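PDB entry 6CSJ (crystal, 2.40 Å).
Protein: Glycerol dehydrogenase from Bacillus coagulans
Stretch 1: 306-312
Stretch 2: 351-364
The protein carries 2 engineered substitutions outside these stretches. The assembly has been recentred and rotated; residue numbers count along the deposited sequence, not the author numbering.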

# COMPACT_ATOMS: atom_id res chain seq x y z
N PRO A 306 -13.40 7.78 4.55
CA PRO A 306 -14.24 7.65 5.75
C PRO A 306 -13.64 8.31 7.00
O PRO A 306 -12.44 8.22 7.23
CB PRO A 306 -14.34 6.13 5.93
CG PRO A 306 -13.09 5.60 5.32
CD PRO A 306 -12.82 6.49 4.15
N VAL A 307 -14.50 9.00 7.77
CA VAL A 307 -14.13 9.57 9.09
C VAL A 307 -15.03 9.08 10.25
O VAL A 307 -14.96 9.61 11.35
CB VAL A 307 -14.11 11.11 9.05
CG1 VAL A 307 -13.09 11.60 8.04
CG2 VAL A 307 -15.50 11.70 8.75
N THR A 308 -15.88 8.09 9.99
CA THR A 308 -16.68 7.45 11.03
C THR A 308 -16.73 5.94 10.77
O THR A 308 -16.37 5.47 9.69
CB THR A 308 -18.13 7.99 11.03
OG1 THR A 308 -18.80 7.60 9.83
CG2 THR A 308 -18.15 9.49 11.16
N LEU A 309 -17.18 5.20 11.78
CA LEU A 309 -17.48 3.78 11.64
C LEU A 309 -18.63 3.56 10.67
O LEU A 309 -18.62 2.59 9.91
CB LEU A 309 -17.77 3.14 13.00
CG LEU A 309 -16.55 3.06 13.92
CD1 LEU A 309 -16.98 2.73 15.34
CD2 LEU A 309 -15.54 2.03 13.40
N GLY A 310 -19.61 4.46 10.69
CA GLY A 310 -20.68 4.49 9.69
C GLY A 310 -20.17 4.50 8.26
O GLY A 310 -20.64 3.72 7.43
N ASP A 311 -19.19 5.36 7.97
CA ASP A 311 -18.58 5.44 6.63
C ASP A 311 -17.90 4.12 6.20
O ASP A 311 -17.72 3.89 5.01
CB ASP A 311 -17.56 6.58 6.53
CG ASP A 311 -18.17 7.97 6.70
OD1 ASP A 311 -19.42 8.12 6.63
OD2 ASP A 311 -17.40 8.94 6.88
N LEU A 312 -17.51 3.29 7.17
CA LEU A 312 -17.01 1.93 6.91
C LEU A 312 -18.09 0.85 6.84
O LEU A 312 -17.75 -0.33 6.74
CB LEU A 312 -15.99 1.54 7.98
CG LEU A 312 -14.81 2.47 8.22
CD1 LEU A 312 -13.95 1.88 9.33
CD2 LEU A 312 -14.00 2.69 6.95
N ALA A 351 -10.11 5.59 21.94
CA ALA A 351 -9.66 6.29 20.72
C ALA A 351 -10.58 6.02 19.50
O ALA A 351 -10.92 6.94 18.76
CB ALA A 351 -8.22 5.92 20.39
N ILE A 352 -10.99 4.77 19.33
CA ILE A 352 -11.83 4.37 18.20
C ILE A 352 -13.22 5.00 18.28
O ILE A 352 -13.69 5.63 17.32
CB ILE A 352 -11.90 2.82 18.06
CG1 ILE A 352 -10.52 2.29 17.64
CG2 ILE A 352 -12.97 2.38 17.05
CD1 ILE A 352 -10.30 0.81 17.88
N VAL A 353 -13.87 4.86 19.43
CA VAL A 353 -15.24 5.37 19.59
C VAL A 353 -15.23 6.90 19.55
O VAL A 353 -16.14 7.51 18.97
CB VAL A 353 -15.90 4.83 20.88
CG1 VAL A 353 -17.25 5.50 21.15
CG2 VAL A 353 -16.06 3.33 20.78
N THR A 354 -14.20 7.51 20.13
CA THR A 354 -14.08 8.96 20.12
C THR A 354 -13.72 9.49 18.72
O THR A 354 -14.20 10.56 18.32
CB THR A 354 -13.08 9.44 21.21
OG1 THR A 354 -13.53 8.96 22.49
CG2 THR A 354 -12.98 10.97 21.25
N ALA A 355 -12.91 8.74 17.97
CA ALA A 355 -12.66 9.09 16.56
C ALA A 355 -13.97 9.13 15.76
O ALA A 355 -14.20 10.07 14.99
CB ALA A 355 -11.68 8.11 15.93
N ASP A 356 -14.81 8.12 15.98
CA ASP A 356 -16.15 8.08 15.40
C ASP A 356 -17.00 9.29 15.83
O ASP A 356 -17.66 9.89 14.98
CB ASP A 356 -16.85 6.75 15.74
CG ASP A 356 -18.28 6.69 15.23
OD1 ASP A 356 -18.48 6.44 14.03
OD2 ASP A 356 -19.19 6.92 16.05
N SER A 357 -16.96 9.65 17.11
CA SER A 357 -17.69 10.85 17.60
C SER A 357 -17.15 12.14 16.98
O SER A 357 -17.94 13.00 16.59
CB SER A 357 -17.65 10.96 19.14
OG SER A 357 -18.07 9.77 19.79
N VAL A 358 -15.82 12.28 16.89
CA VAL A 358 -15.19 13.45 16.26
C VAL A 358 -15.58 13.57 14.78
O VAL A 358 -15.89 14.66 14.29
CB VAL A 358 -13.64 13.43 16.43
CG1 VAL A 358 -12.95 14.43 15.52
CG2 VAL A 358 -13.26 13.73 17.87
N GLY A 359 -15.57 12.45 14.07
CA GLY A 359 -15.97 12.43 12.66
C GLY A 359 -17.42 12.83 12.44
O GLY A 359 -17.71 13.64 11.55
N ARG A 360 -18.31 12.26 13.26
CA ARG A 360 -19.73 12.61 13.21
C ARG A 360 -19.90 14.09 13.50
O ARG A 360 -20.62 14.78 12.79
CB ARG A 360 -20.57 11.77 14.19
CG ARG A 360 -20.75 10.32 13.76
CD ARG A 360 -21.57 9.54 14.78
NE ARG A 360 -23.01 9.79 14.69
CZ ARG A 360 -23.70 10.69 15.39
NH1 ARG A 360 -23.12 11.47 16.30
NH2 ARG A 360 -25.02 10.79 15.19
N TYR A 361 -19.18 14.57 14.52
CA TYR A 361 -19.26 15.98 14.94
C TYR A 361 -18.91 16.93 13.80
O TYR A 361 -19.66 17.88 13.56
CB TYR A 361 -18.36 16.24 16.16
CG TYR A 361 -18.22 17.70 16.54
CD1 TYR A 361 -19.17 18.33 17.36
CD2 TYR A 361 -17.15 18.46 16.06
CE1 TYR A 361 -19.05 19.67 17.69
CE2 TYR A 361 -17.03 19.80 16.38
CZ TYR A 361 -17.98 20.40 17.20
OH TYR A 361 -17.83 21.73 17.51
N TYR A 362 -17.80 16.67 13.11
CA TYR A 362 -17.36 17.55 12.01
C TYR A 362 -18.18 17.42 10.72
O TYR A 362 -18.40 18.41 10.03
CB TYR A 362 -15.85 17.40 11.75
CG TYR A 362 -15.00 18.09 12.80
CD1 TYR A 362 -15.02 19.48 12.92
CD2 TYR A 362 -14.18 17.37 13.66
CE1 TYR A 362 -14.25 20.13 13.88
CE2 TYR A 362 -13.41 18.01 14.62
CZ TYR A 362 -13.44 19.38 14.73
OH TYR A 362 -12.69 20.01 15.67
N LYS A 363 -18.65 16.22 10.41
CA LYS A 363 -19.62 16.03 9.32
C LYS A 363 -20.89 16.88 9.50
O LYS A 363 -21.37 17.49 8.55
CB LYS A 363 -20.02 14.58 9.15
CG LYS A 363 -19.04 13.80 8.28
CD LYS A 363 -19.36 12.31 8.27
CE LYS A 363 -20.71 11.94 7.71
NZ LYS A 363 -20.71 10.46 7.66
N GLU A 364 -21.42 16.90 10.72
CA GLU A 364 -22.64 17.65 11.02
C GLU A 364 -22.36 19.16 11.02
O GLU A 364 -23.17 19.93 10.54
CB GLU A 364 -23.24 17.20 12.36
CG GLU A 364 -24.75 17.02 12.38
CD GLU A 364 -25.19 15.88 13.31
OE1 GLU A 364 -24.96 15.95 14.53
OE2 GLU A 364 -25.77 14.90 12.79

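The most unusual feature of this contact is the closeness of the loop to the helix at Gly359, where a carbonyl oxygen of one backbone meets an alpha carbon of the other. Val307 O lies 3.3 Å from Gly359 CA, with an angle of 165° at the hydrogen, so the CA-H bond points almost straight at the oxygen. Such a contact is weaker than a conventional hydrogen bond, but it gives the carbonyl a mildly polarised partner on a helix where the nearby amide, Gly359 N, is already bonded to Ala355 O. Glycine suits this position for a steric reason: an ideal CB on Gly359 would point toward the loop and fall 1.8 Å from Val307 O, a clash, and 3.0 Å from Thr308 CG2. Without that carbon, the backbones approach to 4.9 Å between Val307 CA and Gly359 CA, and Thr308 CG2 packs 3.5 Å from Arg360 N.

One helical turn earlier, Asp356 supplies the one hydrogen bond across the contact that is not weak. Its CA-to-CB bond runs sideways, but the end of the side chain, with chi1 at t, comes nearer the loop and accepts a hydrogen bond from the main chain: Leu309 N to Asp356 OD1 is 2.9 Å, with an angle of 151°. A carboxylate suits this buried site because it meets an amide at the start of a segment, 309-311, that has helical phi/psi but lacks the regular bonds. Here too the backbones are close, 4.4 Å between Thr308 CA and Asp356 CA.

The loop is also braced from within. Asp311 N donates to Thr308 OG1 at 2.9 Å, and Val307 N donates to Asp311 OD2 at 3.0 Å. Threonine thus serves two needs, its hydroxyl accepting a bond inside the loop while its methyl rests against the helix. Asp311 likewise works in two directions, since its other oxygen, OD1, forms a salt bridge with Lys363 NZ at 2.9 Å; the hydrogen bond within that bridge is weak. Lysine suits the exposed margin because its long chain can cover apolar surface before delivering its charge: Lys363 CD passes 3.9 Å from Val307 CG2 on the way to the carboxylate.

Toward the beginning of the helical stretch the contact becomes apolar and looser. Leu309 CD1 and Ile352 CG2 are 4.4 Å apart, a pairing of branched aliphatic side chains in a buried setting. The two stretches together bury 383 Å², a modest area in which close backbone approach, one good hydrogen bond and a salt bridge accompany limited apolar packing.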